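Long-range contacts in glucokinase (Thermus thermophilus, PDB 3VOV), which phosphorylates hexose sugars such as glucose with ATP, as a zinc-containing hexokinase of the ROK family: residues G144-R148 and L295-D299; T191-Q195 and D211-E215. All coordinates share one frame; numbering follows the deposited sequence.

How the contacts relate
Contact 1 (144-148 with 295-299) and contact 2 (191-195 with 211-215) lie on opposite sides of the chain's centre, their own centres 44 Å apart and their nearest atoms about 32 Å. They share no helix or strand. Contact 1 closes the chain's end, helix 284-299, onto strand 145-146, the outermost within this chain of the sheet holding 127-132 and 136-142; contact 2 joins the end of helix 183-194 to the start of helix 212-236. Along the chain the second is nested inside the first, with 15 residues between its segments against 146. Both lie near other subunits, 144-148 through Leu-147 and contact 2 with five residues, so its helices border a subunit interface.

Contact 1. Residues G144-R148 and L295-D299; sequences GRVLR and LEVKD
Strand residue Arg-145 and Leu-295 of helix 284-299 have the nearest backbones across this surface contact, with CA atoms 8.0 Å apart. In the conformer described, one of two modelled, the Arg-145 side chain bridges the gap: bent at chi2 (-69°) and chi3 (-29°), it brings its guanidinium up to the side chains of the helix. Leu-295 CB lies above the centre of one guanidinium face, 3.7 Å from Arg-145 CZ. At the edge, Arg-145 NH2 donates to Asp-299 OD2 at 2.6 Å, with an N-H...O angle of 153°. This salt bridge is in plane for the guanidinium but meets the oxygen from above the carboxylate plane; with a second conformer present, it may not be held all the time. Glu-296 CG is 3.8 Å from Arg-145 NH1, near the guanidinium plane. Glu-296 OE1 makes a long salt bridge with Arg-148 NH1, at 3.9 Å; Arg-148 is held chiefly by Glu-105, through NE. Leu-295 CD1 packs 3.7 Å from Gly-144 O, which accepts from His-117. These contacts set the C-terminal helix against the sheet's outermost strand within this chain, beside helix 107-118, whose Leu-113 and His-117 also touch Leu-295: a junction in the two-sheet, actin-like ATPase fold of ROK kinases.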
ATOM      1  N   GLY B 144      27.529  15.132 -16.004  1.00 23.91           N
ATOM      2  CA  GLY B 144      28.667  15.837 -15.331  1.00 22.40           C
ATOM      3  C   GLY B 144      27.920  17.156 -14.978  1.00 22.26           C
ATOM      4  O   GLY B 144      28.502  18.027 -14.378  1.00 21.33           O
ATOM      5  N   ARG B 145      26.629  17.297 -15.388  1.00 20.84           N
ATOM      6  CA  ARG B 145      25.794  18.474 -15.053  0.50 21.03           C
ATOM      7  C   ARG B 145      24.451  18.127 -14.367  1.00 20.66           C
ATOM      8  O   ARG B 145      23.805  17.117 -14.678  1.00 19.09           O
ATOM      9  CB  ARG B 145      25.488  19.363 -16.274  0.50 21.03           C
ATOM     10  CG  ARG B 145      26.667  19.813 -17.154  0.50 23.14           C
ATOM     11  CD  ARG B 145      27.659  20.837 -16.519  0.50 26.21           C
ATOM     12  NE  ARG B 145      27.130  21.756 -15.514  0.50 28.69           N
ATOM     13  CZ  ARG B 145      26.912  23.069 -15.664  0.50 30.80           C
ATOM     14  NH1 ARG B 145      26.447  23.772 -14.628  0.50 31.38           N
ATOM     15  NH2 ARG B 145      27.165  23.694 -16.807  0.50 29.68           N
ATOM     16  N   VAL B 146      24.062  18.980 -13.431  1.00 19.98           N
ATOM     17  CA  VAL B 146      22.784  18.857 -12.712  1.00 20.94           C
ATOM     18  C   VAL B 146      21.562  18.947 -13.653  1.00 20.46           C
ATOM     19  O   VAL B 146      21.441  19.863 -14.490  1.00 20.70           O
ATOM     20  CB  VAL B 146      22.701  19.902 -11.549  1.00 20.33           C
ATOM     21  CG1 VAL B 146      21.291  19.989 -10.980  1.00 21.37           C
ATOM     22  CG2 VAL B 146      23.733  19.556 -10.464  1.00 18.35           C
ATOM     23  N   LEU B 147      20.661  17.986 -13.499  1.00 19.33           N
ATOM     24  CA  LEU B 147      19.343  18.038 -14.146  1.00 20.92           C
ATOM     25  C   LEU B 147      18.471  19.017 -13.371  1.00 20.21           C
ATOM     26  O   LEU B 147      18.056  18.729 -12.276  1.00 20.51           O
ATOM     27  CB  LEU B 147      18.670  16.653 -14.076  1.00 21.10           C
ATOM     28  CG  LEU B 147      17.724  16.102 -15.150  1.00 25.41           C
ATOM     29  CD1 LEU B 147      16.620  15.169 -14.525  1.00 24.56           C
ATOM     30  CD2 LEU B 147      17.149  17.111 -16.127  1.00 22.64           C
ATOM     31  N   ARG B 148      18.162  20.150 -13.955  1.00 22.79           N
ATOM     32  CA  ARG B 148      17.389  21.163 -13.259  1.00 24.82           C
ATOM     33  C   ARG B 148      15.885  21.112 -13.524  1.00 23.44           C
ATOM     34  O   ARG B 148      15.136  21.578 -12.676  1.00 22.34           O
ATOM     35  CB  ARG B 148      17.927  22.574 -13.538  1.00 26.71           C
ATOM     36  CG  ARG B 148      19.069  22.992 -12.494  1.00 33.13           C
ATOM     37  CD  ARG B 148      19.615  24.417 -12.726  1.00 34.02           C
ATOM     38  NE  ARG B 148      21.028  24.508 -12.362  1.00 39.66           N
ATOM     39  CZ  ARG B 148      22.018  24.812 -13.218  1.00 45.25           C
ATOM     40  NH1 ARG B 148      21.759  25.076 -14.505  1.00 44.41           N
ATOM     41  NH2 ARG B 148      23.292  24.866 -12.796  1.00 46.12           N
ATOM     42  N   LEU B 295      31.826  24.951 -13.849  1.00 22.26           N
ATOM     43  CA  LEU B 295      31.328  24.290 -15.041  1.00 24.40           C
ATOM     44  C   LEU B 295      30.507  25.253 -15.915  1.00 25.91           C
ATOM     45  O   LEU B 295      30.532  25.145 -17.109  1.00 26.31           O
ATOM     46  CB  LEU B 295      30.521  23.027 -14.681  1.00 23.95           C
ATOM     47  CG  LEU B 295      31.383  21.986 -13.939  1.00 23.88           C
ATOM     48  CD1 LEU B 295      30.522  20.885 -13.316  1.00 25.76           C
ATOM     49  CD2 LEU B 295      32.527  21.341 -14.820  1.00 23.35           C
ATOM     50  N   GLU B 296      29.775  26.193 -15.333  1.00 27.67           N
ATOM     51  CA  GLU B 296      29.101  27.165 -16.183  1.00 31.03           C
ATOM     52  C   GLU B 296      30.102  27.983 -16.973  1.00 32.15           C
ATOM     53  O   GLU B 296      29.920  28.189 -18.160  1.00 32.94           O
ATOM     54  CB  GLU B 296      28.227  28.117 -15.370  1.00 31.03           C
ATOM     55  CG  GLU B 296      26.919  27.511 -14.997  1.00 34.88           C
ATOM     56  CD  GLU B 296      25.877  27.689 -16.112  1.00 38.85           C
ATOM     57  OE1 GLU B 296      24.731  27.272 -15.876  1.00 40.92           O
ATOM     58  OE2 GLU B 296      26.199  28.264 -17.190  1.00 41.07           O
ATOM     59  N   VAL B 297      31.150  28.459 -16.308  1.00 34.21           N
ATOM     60  CA  VAL B 297      32.144  29.303 -16.974  1.00 36.78           C
ATOM     61  C   VAL B 297      32.917  28.507 -18.026  1.00 38.96           C
ATOM     62  O   VAL B 297      33.118  28.981 -19.156  1.00 38.71           O
ATOM     63  CB  VAL B 297      33.115  29.931 -15.980  1.00 36.86           C
ATOM     64  CG1 VAL B 297      34.290  30.570 -16.734  1.00 37.68           C
ATOM     65  CG2 VAL B 297      32.384  30.952 -15.102  1.00 35.58           C
ATOM     66  N   LYS B 298      33.355  27.306 -17.639  1.00 41.03           N
ATOM     67  CA  LYS B 298      33.899  26.311 -18.561  1.00 44.03           C
ATOM     68  C   LYS B 298      32.989  26.005 -19.782  1.00 45.12           C
ATOM     69  O   LYS B 298      33.475  25.997 -20.917  1.00 45.17           O
ATOM     70  CB  LYS B 298      34.205  25.022 -17.788  1.00 44.32           C
ATOM     71  CG  LYS B 298      35.279  24.186 -18.413  1.00 48.24           C
ATOM     72  CD  LYS B 298      35.179  22.717 -18.016  1.00 51.99           C
ATOM     73  CE  LYS B 298      36.308  21.944 -18.716  1.00 54.69           C
ATOM     74  NZ  LYS B 298      36.161  20.454 -18.700  1.00 55.98           N
ATOM     75  N   ASP B 299      31.688  25.760 -19.542  1.00 47.03           N
ATOM     76  CA  ASP B 299      30.676  25.514 -20.599  1.00 48.93           C
ATOM     77  C   ASP B 299      30.302  26.750 -21.413  1.00 50.66           C
ATOM     78  O   ASP B 299      29.834  26.620 -22.553  1.00 51.38           O
ATOM     79  CB  ASP B 299      29.351  24.976 -20.016  1.00 49.06           C
ATOM     80  CG  ASP B 299      29.437  23.519 -19.538  1.00 48.73           C
ATOM     81  OD1 ASP B 299      30.492  22.863 -19.712  1.00 47.68           O
ATOM     82  OD2 ASP B 299      28.425  23.042 -18.960  1.00 48.26           O
TER

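Contact 2. Residues T191-Q195 and D211-E215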
ATOM      1  N   THR B 191       7.803   9.551  18.041  1.00 20.42           N
ATOM      2  CA  THR B 191       7.099  10.321  19.058  1.00 20.23           C
ATOM      3  C   THR B 191       5.647   9.841  19.188  1.00 21.02           C
ATOM      4  O   THR B 191       5.143   9.692  20.288  1.00 20.42           O
ATOM      5  CB  THR B 191       7.185  11.848  18.710  1.00 19.92           C
ATOM      6  OG1 THR B 191       8.570  12.251  18.757  1.00 20.40           O
ATOM      7  CG2 THR B 191       6.359  12.699  19.647  1.00 21.72           C
ATOM      8  N   TYR B 192       4.983   9.566  18.073  1.00 20.97           N
ATOM      9  CA  TYR B 192       3.609   9.028  18.148  1.00 22.07           C
ATOM     10  C   TYR B 192       3.554   7.647  18.832  1.00 23.42           C
ATOM     11  O   TYR B 192       2.722   7.391  19.739  1.00 24.91           O
ATOM     12  CB  TYR B 192       3.004   8.964  16.726  1.00 22.14           C
ATOM     13  CG  TYR B 192       1.635   8.337  16.717  1.00 21.90           C
ATOM     14  CD1 TYR B 192       0.511   9.071  17.109  1.00 21.22           C
ATOM     15  CD2 TYR B 192       1.475   6.997  16.365  1.00 20.44           C
ATOM     16  CE1 TYR B 192      -0.768   8.479  17.132  1.00 21.09           C
ATOM     17  CE2 TYR B 192       0.192   6.393  16.389  1.00 21.73           C
ATOM     18  CZ  TYR B 192      -0.907   7.139  16.766  1.00 24.12           C
ATOM     19  OH  TYR B 192      -2.159   6.562  16.770  1.00 21.38           O
ATOM     20  N   ALA B 193       4.427   6.753  18.402  1.00 23.29           N
ATOM     21  CA  ALA B 193       4.393   5.356  18.840  1.00 24.61           C
ATOM     22  C   ALA B 193       4.889   5.170  20.277  1.00 25.54           C
ATOM     23  O   ALA B 193       4.322   4.364  21.025  1.00 25.43           O
ATOM     24  CB  ALA B 193       5.201   4.487  17.883  1.00 24.39           C
ATOM     25  N   PHE B 194       5.935   5.919  20.664  1.00 25.74           N
ATOM     26  CA  PHE B 194       6.392   5.906  22.061  1.00 26.58           C
ATOM     27  C   PHE B 194       5.594   6.786  23.008  1.00 27.55           C
ATOM     28  O   PHE B 194       5.825   6.731  24.212  1.00 28.71           O
ATOM     29  CB  PHE B 194       7.891   6.187  22.158  1.00 26.52           C
ATOM     30  CG  PHE B 194       8.738   5.021  21.693  1.00 26.68           C
ATOM     31  CD1 PHE B 194       9.164   4.039  22.590  1.00 26.00           C
ATOM     32  CD2 PHE B 194       9.064   4.871  20.340  1.00 29.26           C
ATOM     33  CE1 PHE B 194       9.914   2.938  22.145  1.00 25.24           C
ATOM     34  CE2 PHE B 194       9.824   3.742  19.878  1.00 25.12           C
ATOM     35  CZ  PHE B 194      10.249   2.806  20.793  1.00 26.38           C
ATOM     36  N   GLN B 195       4.685   7.612  22.470  1.00 27.17           N
ATOM     37  CA  GLN B 195       3.857   8.510  23.270  1.00 28.21           C
ATOM     38  C   GLN B 195       4.650   9.514  24.139  1.00 28.31           C
ATOM     39  O   GLN B 195       4.199   9.880  25.201  1.00 28.17           O
ATOM     40  CB  GLN B 195       2.832   7.717  24.116  1.00 28.17           C
ATOM     41  CG  GLN B 195       2.054   6.741  23.261  1.00 30.47           C
ATOM     42  CD  GLN B 195       0.899   6.095  24.005  1.00 35.42           C
ATOM     43  OE1 GLN B 195       0.127   6.777  24.666  1.00 36.82           O
ATOM     44  NE2 GLN B 195       0.776   4.776  23.887  1.00 34.55           N
ATOM     45  N   ASP B 211      15.203  -2.288  21.210  1.00 29.15           N
ATOM     46  CA  ASP B 211      13.796  -2.024  21.444  1.00 28.90           C
ATOM     47  C   ASP B 211      12.938  -2.434  20.210  1.00 28.59           C
ATOM     48  O   ASP B 211      13.168  -1.943  19.114  1.00 27.31           O
ATOM     49  CB  ASP B 211      13.607  -0.548  21.795  1.00 28.69           C
ATOM     50  CG  ASP B 211      12.194  -0.215  21.983  1.00 31.14           C
ATOM     51  OD1 ASP B 211      11.781  -0.200  23.158  1.00 31.43           O
ATOM     52  OD2 ASP B 211      11.470  -0.048  20.956  1.00 29.51           O
ATOM     53  N   PRO B 212      11.950  -3.333  20.401  1.00 28.53           N
ATOM     54  CA  PRO B 212      11.275  -3.892  19.232  1.00 27.74           C
ATOM     55  C   PRO B 212      10.604  -2.811  18.346  1.00 26.90           C
ATOM     56  O   PRO B 212      10.669  -2.893  17.108  1.00 24.71           O
ATOM     57  CB  PRO B 212      10.210  -4.858  19.824  1.00 28.18           C
ATOM     58  CG  PRO B 212      10.538  -5.033  21.260  1.00 30.18           C
ATOM     59  CD  PRO B 212      11.407  -3.845  21.683  1.00 28.65           C
ATOM     60  N   LYS B 213       9.987  -1.820  18.993  1.00 25.09           N
ATOM     61  CA  LYS B 213       9.225  -0.792  18.333  1.00 25.67           C
ATOM     62  C   LYS B 213      10.206   0.074  17.546  1.00 25.08           C
ATOM     63  O   LYS B 213       9.918   0.457  16.418  1.00 24.18           O
ATOM     64  CB  LYS B 213       8.455   0.036  19.381  1.00 26.14           C
ATOM     65  CG  LYS B 213       7.259   0.785  18.899  1.00 30.75           C
ATOM     66  CD  LYS B 213       6.051   0.711  19.886  1.00 31.42           C
ATOM     67  CE  LYS B 213       6.181   1.576  21.127  1.00 31.30           C
ATOM     68  NZ  LYS B 213       6.768   0.787  22.268  1.00 36.02           N
ATOM     69  N   ALA B 214      11.371   0.343  18.132  1.00 23.22           N
ATOM     70  CA  ALA B 214      12.386   1.174  17.479  1.00 23.14           C
ATOM     71  C   ALA B 214      12.928   0.492  16.244  1.00 22.37           C
ATOM     72  O   ALA B 214      13.010   1.112  15.183  1.00 22.03           O
ATOM     73  CB  ALA B 214      13.529   1.546  18.431  1.00 21.85           C
ATOM     74  N   GLU B 215      13.299  -0.782  16.397  1.00 22.26           N
ATOM     75  CA  GLU B 215      13.712  -1.618  15.283  1.00 22.86           C
ATOM     76  C   GLU B 215      12.710  -1.607  14.115  1.00 21.85           C
ATOM     77  O   GLU B 215      13.089  -1.406  12.952  1.00 21.63           O
ATOM     78  CB  GLU B 215      13.963  -3.074  15.766  1.00 23.22           C
ATOM     79  CG  GLU B 215      15.178  -3.179  16.702  1.00 27.37           C
ATOM     80  CD  GLU B 215      15.458  -4.622  17.200  1.00 35.43           C
ATOM     81  OE1 GLU B 215      14.551  -5.500  17.140  1.00 35.34           O
ATOM     82  OE2 GLU B 215      16.595  -4.869  17.651  1.00 37.31           O
TER
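Phe-194 reaches from the last turn of helix 183-194 to the first turn of helix 212-236, making a helix-to-helix contact within the ROK fold in which an aromatic ring lies against an Asp N-cap. The closest backbone approach is between Ala-193 and Lys-213, whose CA atoms are 7.8 Å apart.

Ring contacts dominate. Lys-213 CE sits over one face of Phe-194, 4.0 Å from the ring centroid and 8° off the normal, a CH-pi contact. The same lysine gives an off-centre cation-pi contact, its NZ 4.3 Å from the centroid and 29° off the normal. Bends at chi2, chi3 and chi4 fold the lysine chain back over the ring.

Apolar packing continues at the far end of the ring, where Phe-194 CZ touches Lys-213 CB and the methyl of Ala-214. Leu-206 of helix 200-208 touches both Phe-194 and Ala-214. Beyond the pair, Ala-193 packs on Cys-169 of another subunit, and Lys-213 on Gly-172 of that same subunit, so the contact borders a subunit interface.

The polar element is the cap: Asp-211 OD2 accepts from Ala-214 N at 2.9 Å through its anti lone pair. The same oxygen also serves the ring edge, Asp-211 OD2 lying 3.1 Å from Phe-194 CZ, with carboxylate and ring planes 47° apart. With an alanine here in place of Asp-211 the acceptor is gone, and Ala-214 N would probably be left without its capping partner, with a gap beside Phe-194 CZ. Away from the cap, Lys-213 CE also meets the backbone, 3.4 Å from Ala-193 O.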